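Local coordinates for protein biuret hydrolase (Pseudomonas sp., PDB 6C62) that hydrolyses 1-carboxybiuret to urea-1,3-dicarboxylate and ammonia, a step in bacterial atrazine degradation, at residues Trp291-Ile296 with Gln347-Val352; Ala299-Ile304 with Val404-Cys409. All blocks are in the same frame, centred on the assembly; numbering follows the deposited sequence.

Contact 1: residues Trp291-Ile296 with Gln347-Val352; sequences WPDAEI and QRFRRV
F349 reaches out from helix 340-360 and lays its ring beneath I296, in the first turn of helix 294-312, while D293 meets the rim of the same ring. A chi1 of 169° sets F349 CG opposite the backbone N and sends the ring toward 291-296. Over one face sits the methyl CG2 of I296, 3.8 Å from the centroid and 19° off the ring normal, a proper CH-pi contact displaced toward the far end of the ring. The closest approach is from I296 CG2 to F349 CZ, 3.6 Å. I296 splits its two branches: CG2 drops onto the phenylalanine, whereas CG1 and CD1 lead away from it, and I296 also packs on an apolar side chain of a neighbouring chain of another protein.

D293 holds the N-cap position of helix 294-312 but makes no capping bond with its side chain. Instead its CB lies at the ring edge, in plane, 4.0 Å from F349 CZ, and its carboxylate continues along that edge until OD2 comes 3.8 Å from F349 CE1. Carboxylate and ring are turned 45° from each other. That same OD2 forms a salt bridge with K356, further along helix 340-360, so the acid is gripped by the helix that supplies the ring. F349 also meets the ring of Y353.

No hydrogen bond crosses between 291-296 and 347-352. Shape and dispersion therefore do the work at the ring face, with the carboxylate at the rim where the aromatic C-H groups carry slight positive charge, and the salt bridge to K356 would be expected to stabilise the charged form of D293.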
ATOM      1  N   TRP A 291     -18.230  -4.850 -17.746  1.00 14.79           N
ATOM      2  CA  TRP A 291     -17.090  -4.408 -16.941  1.00 14.94           C
ATOM      3  C   TRP A 291     -16.863  -5.516 -15.906  1.00 17.52           C
ATOM      4  O   TRP A 291     -17.831  -6.048 -15.342  1.00 18.69           O
ATOM      5  CB  TRP A 291     -17.449  -3.091 -16.280  1.00 15.00           C
ATOM      6  CG  TRP A 291     -16.354  -2.432 -15.478  1.00 13.40           C
ATOM      7  CD1 TRP A 291     -16.097  -2.638 -14.174  1.00 13.90           C
ATOM      8  CD2 TRP A 291     -15.464  -1.426 -15.905  1.00 12.60           C
ATOM      9  NE1 TRP A 291     -15.091  -1.833 -13.762  1.00 12.59           N
ATOM     10  CE2 TRP A 291     -14.667  -1.085 -14.812  1.00 11.73           C
ATOM     11  CE3 TRP A 291     -15.255  -0.775 -17.110  1.00 12.86           C
ATOM     12  CZ2 TRP A 291     -13.693  -0.129 -14.866  1.00 12.43           C
ATOM     13  CZ3 TRP A 291     -14.248   0.184 -17.188  1.00 13.71           C
ATOM     14  CH2 TRP A 291     -13.473   0.506 -16.067  1.00 12.74           C
ATOM     15  N   PRO A 292     -15.609  -5.926 -15.686  1.00 16.94           N
ATOM     16  CA  PRO A 292     -15.404  -6.993 -14.690  1.00 18.05           C
ATOM     17  C   PRO A 292     -15.764  -6.600 -13.217  1.00 16.98           C
ATOM     18  O   PRO A 292     -15.309  -5.559 -12.709  1.00 16.65           O
ATOM     19  CB  PRO A 292     -13.900  -7.271 -14.837  1.00 19.11           C
ATOM     20  CG  PRO A 292     -13.333  -5.916 -15.150  1.00 17.93           C
ATOM     21  CD  PRO A 292     -14.319  -5.427 -16.188  1.00 18.30           C
ATOM     22  N   ASP A 293     -16.560  -7.419 -12.561  1.00 16.59           N
ATOM     23  CA  ASP A 293     -16.812  -7.324 -11.135  1.00 16.13           C
ATOM     24  C   ASP A 293     -17.220  -5.916 -10.692  1.00 15.09           C
ATOM     25  O   ASP A 293     -16.728  -5.420  -9.673  1.00 13.48           O
ATOM     26  CB  ASP A 293     -15.544  -7.710 -10.340  1.00 19.19           C
ATOM     27  CG  ASP A 293     -15.120  -9.165 -10.536  1.00 22.80           C
ATOM     28  OD1 ASP A 293     -15.991 -10.011 -10.832  1.00 25.88           O
ATOM     29  OD2 ASP A 293     -13.908  -9.460 -10.388  1.00 25.80           O
ATOM     30  N   ALA A 294     -18.129  -5.284 -11.402  1.00 14.72           N
ATOM     31  CA  ALA A 294     -18.368  -3.821 -11.174  1.00 15.07           C
ATOM     32  C   ALA A 294     -18.941  -3.561  -9.786  1.00 14.93           C
ATOM     33  O   ALA A 294     -18.499  -2.638  -9.101  1.00 14.86           O
ATOM     34  CB  ALA A 294     -19.289  -3.261 -12.232  1.00 16.23           C
ATOM     35  N   GLU A 295     -19.905  -4.374  -9.375  1.00 13.53           N
ATOM     36  CA  GLU A 295     -20.529  -4.182  -8.101  1.00 15.17           C
ATOM     37  C   GLU A 295     -19.506  -4.414  -6.942  1.00 15.13           C
ATOM     38  O   GLU A 295     -19.588  -3.755  -5.907  1.00 12.06           O
ATOM     39  CB  GLU A 295     -21.706  -5.132  -7.913  1.00 15.38           C
ATOM     40  CG  GLU A 295     -22.416  -4.943  -6.589  1.00 17.32           C
ATOM     41  CD  GLU A 295     -23.706  -5.754  -6.440  1.00 21.21           C
ATOM     42  OE1 GLU A 295     -23.863  -6.790  -7.141  1.00 19.42           O
ATOM     43  OE2 GLU A 295     -24.541  -5.328  -5.599  1.00 22.70           O
ATOM     44  N   ILE A 296     -18.577  -5.337  -7.132  1.00 14.30           N
ATOM     45  CA  ILE A 296     -17.566  -5.649  -6.106  1.00 15.79           C
ATOM     46  C   ILE A 296     -16.515  -4.546  -6.126  1.00 14.28           C
ATOM     47  O   ILE A 296     -15.967  -4.197  -5.070  1.00 13.63           O
ATOM     48  CB  ILE A 296     -16.842  -7.002  -6.355  1.00 17.92           C
ATOM     49  CG1 ILE A 296     -17.819  -8.144  -6.624  1.00 21.71           C
ATOM     50  CG2 ILE A 296     -15.900  -7.358  -5.214  1.00 17.39           C
ATOM     51  CD1 ILE A 296     -18.881  -8.320  -5.642  1.00 24.70           C
ATOM     52  N   GLN A 347      -8.008  -4.246  -0.465  1.00  9.01           N
ATOM     53  CA  GLN A 347      -6.695  -3.981  -1.072  1.00  9.22           C
ATOM     54  C   GLN A 347      -6.135  -5.195  -1.900  1.00  9.82           C
ATOM     55  O   GLN A 347      -5.468  -5.005  -2.915  1.00  9.95           O
ATOM     56  CB  GLN A 347      -5.696  -3.549  -0.018  1.00 10.73           C
ATOM     57  CG  GLN A 347      -5.906  -2.140   0.561  1.00 11.08           C
ATOM     58  CD  GLN A 347      -5.613  -1.020  -0.433  1.00 13.31           C
ATOM     59  OE1 GLN A 347      -5.277  -1.285  -1.588  1.00 13.34           O
ATOM     60  NE2 GLN A 347      -5.787   0.276   0.019  1.00 13.85           N
ATOM     61  N   ARG A 348      -6.445  -6.404  -1.469  1.00  9.05           N
ATOM     62  CA  ARG A 348      -6.006  -7.607  -2.200  1.00  9.33           C
ATOM     63  C   ARG A 348      -6.863  -7.799  -3.441  1.00  8.98           C
ATOM     64  O   ARG A 348      -6.351  -8.108  -4.521  1.00  9.01           O
ATOM     65  CB  ARG A 348      -6.040  -8.835  -1.292  1.00  9.76           C
ATOM     66  CG  ARG A 348      -4.987  -8.798  -0.239  1.00 11.36           C
ATOM     67  CD  ARG A 348      -5.060  -9.826   0.863  1.00 13.10           C
ATOM     68  NE  ARG A 348      -4.864 -11.164   0.328  1.00 13.80           N
ATOM     69  CZ  ARG A 348      -5.418 -12.275   0.819  1.00 14.44           C
ATOM     70  NH1 ARG A 348      -6.132 -12.288   1.910  1.00 14.70           N
ATOM     71  NH2 ARG A 348      -5.174 -13.426   0.242  1.00 16.47           N
ATOM     72  N   PHE A 349      -8.168  -7.560  -3.304  1.00  8.88           N
ATOM     73  CA  PHE A 349      -9.068  -7.554  -4.443  1.00  9.33           C
ATOM     74  C   PHE A 349      -8.647  -6.519  -5.466  1.00  8.50           C
ATOM     75  O   PHE A 349      -8.751  -6.741  -6.666  1.00  7.75           O
ATOM     76  CB  PHE A 349     -10.518  -7.364  -4.013  1.00 11.00           C
ATOM     77  CG  PHE A 349     -11.450  -7.083  -5.158  1.00 11.46           C
ATOM     78  CD1 PHE A 349     -11.832  -8.115  -5.992  1.00 14.00           C
ATOM     79  CD2 PHE A 349     -11.873  -5.825  -5.429  1.00 12.96           C
ATOM     80  CE1 PHE A 349     -12.640  -7.901  -7.116  1.00 14.68           C
ATOM     81  CE2 PHE A 349     -12.699  -5.590  -6.544  1.00 14.36           C
ATOM     82  CZ  PHE A 349     -13.097  -6.644  -7.364  1.00 14.02           C
ATOM     83  N   ARG A 350      -8.180  -5.365  -5.013  1.00  8.71           N
ATOM     84  CA  ARG A 350      -7.838  -4.302  -5.943  1.00  8.91           C
ATOM     85  C   ARG A 350      -6.737  -4.731  -6.956  1.00  8.83           C
ATOM     86  O   ARG A 350      -6.735  -4.254  -8.078  1.00  8.80           O
ATOM     87  CB  ARG A 350      -7.408  -3.026  -5.189  1.00  9.55           C
ATOM     88  CG  ARG A 350      -7.400  -1.807  -6.092  1.00  9.56           C
ATOM     89  CD  ARG A 350      -6.999  -0.557  -5.383  1.00  9.47           C
ATOM     90  NE  ARG A 350      -7.405   0.644  -6.084  1.00  9.03           N
ATOM     91  CZ  ARG A 350      -7.115   1.860  -5.662  1.00  9.17           C
ATOM     92  NH1 ARG A 350      -6.368   2.074  -4.566  1.00  9.44           N
ATOM     93  NH2 ARG A 350      -7.557   2.891  -6.365  1.00  9.53           N
ATOM     94  N   ARG A 351      -5.776  -5.566  -6.535  1.00  9.49           N
ATOM     95  CA  ARG A 351      -4.788  -6.146  -7.461  1.00 11.06           C
ATOM     96  C   ARG A 351      -5.467  -6.958  -8.583  1.00  9.46           C
ATOM     97  O   ARG A 351      -5.161  -6.786  -9.745  1.00  9.48           O
ATOM     98  CB  ARG A 351      -3.724  -6.992  -6.736  1.00 13.38           C
ATOM     99  CG  ARG A 351      -2.817  -7.816  -7.677  1.00 13.35           C
ATOM    100  CD  ARG A 351      -1.690  -8.508  -6.915  1.00 14.35           C
ATOM    101  NE  ARG A 351      -0.798  -7.531  -6.337  1.00 13.49           N
ATOM    102  CZ  ARG A 351       0.176  -6.875  -6.960  1.00 14.38           C
ATOM    103  NH1 ARG A 351       0.473  -7.130  -8.202  1.00 14.72           N
ATOM    104  NH2 ARG A 351       0.871  -5.955  -6.298  1.00 14.71           N
ATOM    105  N   VAL A 352      -6.392  -7.797  -8.202  1.00 10.48           N
ATOM    106  CA  VAL A 352      -7.138  -8.655  -9.152  1.00 11.35           C
ATOM    107  C   VAL A 352      -7.944  -7.763 -10.087  1.00 11.49           C
ATOM    108  O   VAL A 352      -7.954  -7.942 -11.285  1.00 11.54           O
ATOM    109  CB  VAL A 352      -8.074  -9.619  -8.381  1.00 13.11           C
ATOM    110  CG1 VAL A 352      -8.993 -10.354  -9.341  1.00 14.58           C
ATOM    111  CG2 VAL A 352      -7.250 -10.656  -7.634  1.00 14.89           C
TER

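Contact 2: residues Ala299-Ile304 with Val404-Cys409; sequences AAAFVI and VSFAGC
The ring of F406 lies with one face against the backbone of helix 294-312: the amide N of A301 is 3.8 Å above the plane, over the ring centre, and the carbonyl carbon of A300 stands nearer the rim. At the edge, near the plane, is the methyl CD1 of I304, 3.7 Å from F406 CE1. The two alanine methyls come in at different parts of the ring. A300 CB touches F406 CE2 and CZ, both at 3.6 Å, and A301 CB approaches the base of the ring, 3.6 Å from F406 CD1. With only methyl groups at A300 and A301, the ring can lie close against the main chain, and the CA atoms of A301 and F406 are 5.8 Å apart. The first torsion of F406, -169°, turns the ring away from its own backbone N and into this shallow seat.

In this member of the amidase family, helix 402-407 leads through G408, whose positive phi turns the chain out of the helix, into strand 411-416 of the large mixed sheet. The contact thus packs helix 294-312 against the segment that enters the sheet, in the buried interior. The side chain of A301 is about 12 Å from that of S174, probably the serine that forms the acyl-ester intermediate.

The side chains of I304 and F406 cross at about a right angle, and I304 CD1 also lies 3.8 Å from F406 CZ. I206 packs on both I304 and F406, adding a loop to the same apolar cluster, and A301 also packs on N172.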
ATOM      1  N   ALA A 299     -17.895  -1.960  -4.059  1.00 10.62           N
ATOM      2  CA  ALA A 299     -17.861  -2.380  -2.702  1.00 10.85           C
ATOM      3  C   ALA A 299     -16.466  -2.144  -2.071  1.00 11.16           C
ATOM      4  O   ALA A 299     -16.364  -1.592  -0.979  1.00  9.84           O
ATOM      5  CB  ALA A 299     -18.301  -3.830  -2.573  1.00 11.08           C
ATOM      6  N   ALA A 300     -15.434  -2.548  -2.780  1.00 10.49           N
ATOM      7  CA  ALA A 300     -14.078  -2.377  -2.325  1.00 10.93           C
ATOM      8  C   ALA A 300     -13.685  -0.908  -2.217  1.00 10.02           C
ATOM      9  O   ALA A 300     -13.053  -0.524  -1.217  1.00  9.92           O
ATOM     10  CB  ALA A 300     -13.128  -3.082  -3.259  1.00 10.95           C
ATOM     11  N   ALA A 301     -14.075  -0.083  -3.210  1.00  9.00           N
ATOM     12  CA  ALA A 301     -13.850   1.337  -3.135  1.00  9.65           C
ATOM     13  C   ALA A 301     -14.514   1.950  -1.888  1.00  9.52           C
ATOM     14  O   ALA A 301     -13.943   2.785  -1.190  1.00  9.35           O
ATOM     15  CB  ALA A 301     -14.331   2.036  -4.345  1.00 10.25           C
ATOM     16  N   PHE A 302     -15.719   1.485  -1.613  1.00  9.72           N
ATOM     17  CA  PHE A 302     -16.526   1.995  -0.524  1.00  9.82           C
ATOM     18  C   PHE A 302     -15.873   1.693   0.794  1.00  9.89           C
ATOM     19  O   PHE A 302     -15.766   2.569   1.676  1.00  9.55           O
ATOM     20  CB  PHE A 302     -17.938   1.409  -0.604  1.00 10.98           C
ATOM     21  CG  PHE A 302     -18.941   2.104   0.250  1.00 12.21           C
ATOM     22  CD1 PHE A 302     -18.979   1.873   1.574  1.00 14.69           C
ATOM     23  CD2 PHE A 302     -19.861   2.965  -0.291  1.00 13.96           C
ATOM     24  CE1 PHE A 302     -19.877   2.521   2.408  1.00 15.73           C
ATOM     25  CE2 PHE A 302     -20.824   3.588   0.515  1.00 15.75           C
ATOM     26  CZ  PHE A 302     -20.820   3.362   1.875  1.00 16.34           C
ATOM     27  N   VAL A 303     -15.405   0.460   0.951  1.00  9.64           N
ATOM     28  CA  VAL A 303     -14.716   0.006   2.149  1.00  9.03           C
ATOM     29  C   VAL A 303     -13.447   0.776   2.418  1.00  8.30           C
ATOM     30  O   VAL A 303     -13.249   1.238   3.539  1.00  8.29           O
ATOM     31  CB  VAL A 303     -14.499  -1.552   2.087  1.00 10.14           C
ATOM     32  CG1 VAL A 303     -13.518  -2.005   3.141  1.00 10.12           C
ATOM     33  CG2 VAL A 303     -15.822  -2.279   2.315  1.00 10.61           C
ATOM     34  N   ILE A 304     -12.609   0.914   1.434  1.00  7.70           N
ATOM     35  CA  ILE A 304     -11.335   1.629   1.569  1.00  7.86           C
ATOM     36  C   ILE A 304     -11.561   3.111   1.867  1.00  8.26           C
ATOM     37  O   ILE A 304     -10.897   3.685   2.650  1.00  7.18           O
ATOM     38  CB  ILE A 304     -10.505   1.426   0.291  1.00  7.51           C
ATOM     39  CG1 ILE A 304      -9.962  -0.013   0.322  1.00  8.05           C
ATOM     40  CG2 ILE A 304      -9.339   2.397   0.152  1.00  7.47           C
ATOM     41  CD1 ILE A 304      -9.435  -0.524  -1.016  1.00  8.37           C
ATOM     42  N   VAL A 404     -15.279   2.802 -11.488  1.00 13.85           N
ATOM     43  CA  VAL A 404     -14.321   3.228 -12.512  1.00 14.37           C
ATOM     44  C   VAL A 404     -13.098   3.958 -11.936  1.00 14.75           C
ATOM     45  O   VAL A 404     -11.941   3.662 -12.294  1.00 16.03           O
ATOM     46  CB  VAL A 404     -15.032   4.134 -13.557  1.00 14.80           C
ATOM     47  CG1 VAL A 404     -14.041   4.591 -14.610  1.00 16.08           C
ATOM     48  CG2 VAL A 404     -16.242   3.404 -14.170  1.00 14.43           C
ATOM     49  N   SER A 405     -13.327   4.869 -11.006  1.00 13.41           N
ATOM     50  CA  SER A 405     -12.237   5.514 -10.289  1.00 13.51           C
ATOM     51  C   SER A 405     -11.400   4.540  -9.431  1.00 12.60           C
ATOM     52  O   SER A 405     -10.253   4.797  -9.174  1.00 10.68           O
ATOM     53  CB  SER A 405     -12.773   6.699  -9.457  1.00 13.02           C
ATOM     54  OG  SER A 405     -13.984   6.343  -8.893  1.00 12.46           O
ATOM     55  N   PHE A 406     -11.972   3.403  -9.049  1.00 12.62           N
ATOM     56  CA  PHE A 406     -11.256   2.455  -8.217  1.00 13.47           C
ATOM     57  C   PHE A 406     -10.075   1.798  -8.981  1.00 13.30           C
ATOM     58  O   PHE A 406      -9.024   1.515  -8.417  1.00 11.58           O
ATOM     59  CB  PHE A 406     -12.214   1.413  -7.695  1.00 12.61           C
ATOM     60  CG  PHE A 406     -11.629   0.540  -6.628  1.00 12.35           C
ATOM     61  CD1 PHE A 406     -11.026   1.116  -5.500  1.00 12.72           C
ATOM     62  CD2 PHE A 406     -11.629  -0.836  -6.747  1.00 12.06           C
ATOM     63  CE1 PHE A 406     -10.415   0.317  -4.527  1.00 12.02           C
ATOM     64  CE2 PHE A 406     -11.011  -1.614  -5.785  1.00 11.88           C
ATOM     65  CZ  PHE A 406     -10.470  -1.058  -4.660  1.00 11.75           C
ATOM     66  N   ALA A 407     -10.304   1.595 -10.289  1.00 14.18           N
ATOM     67  CA  ALA A 407      -9.273   1.179 -11.212  1.00 14.36           C
ATOM     68  C   ALA A 407      -8.398   2.332 -11.676  1.00 14.29           C
ATOM     69  O   ALA A 407      -7.322   2.091 -12.257  1.00 15.81           O
ATOM     70  CB  ALA A 407      -9.877   0.477 -12.402  1.00 15.11           C
ATOM     71  N   GLY A 408      -8.829   3.589 -11.484  1.00 12.76           N
ATOM     72  CA  GLY A 408      -7.978   4.745 -11.804  1.00 11.88           C
ATOM     73  C   GLY A 408      -7.973   5.100 -13.281  1.00 11.97           C
ATOM     74  O   GLY A 408      -7.067   5.804 -13.713  1.00 11.88           O
ATOM     75  N   CYS A 409      -8.982   4.627 -14.056  1.00 11.31           N
ATOM     76  CA  CYS A 409      -9.056   4.896 -15.485  1.00 12.07           C
ATOM     77  C   CYS A 409      -9.474   6.345 -15.728  1.00 11.10           C
ATOM     78  O   CYS A 409     -10.343   6.844 -15.033  1.00 11.04           O
ATOM     79  CB  CYS A 409     -10.119   3.996 -16.132  1.00 12.87           C
ATOM     80  SG  CYS A 409      -9.771   2.251 -16.104  1.00 16.54           S
TER

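Following the chain from the N terminus, the outermost strand of the sheet within this chain, 288-289, leads into 291-296, where helix 294-312 begins; that helix serves both contacts. Contact 1 closes the first loop, a largely helical excursion that returns on helix 340-360. Contact 2 starts at 299-304, inside that loop, and closes much later at 404-409, so the two loops cross. Their centres are 8 Å apart and they touch directly: F349 CD2 packs 3.7 Å from A300 CB, and R350 NH2 makes a probable hydrogen bond of 2.9 Å to F406 O. Together they tie helices 294-312, 340-360 and 402-407 into one cluster beside the central sheet.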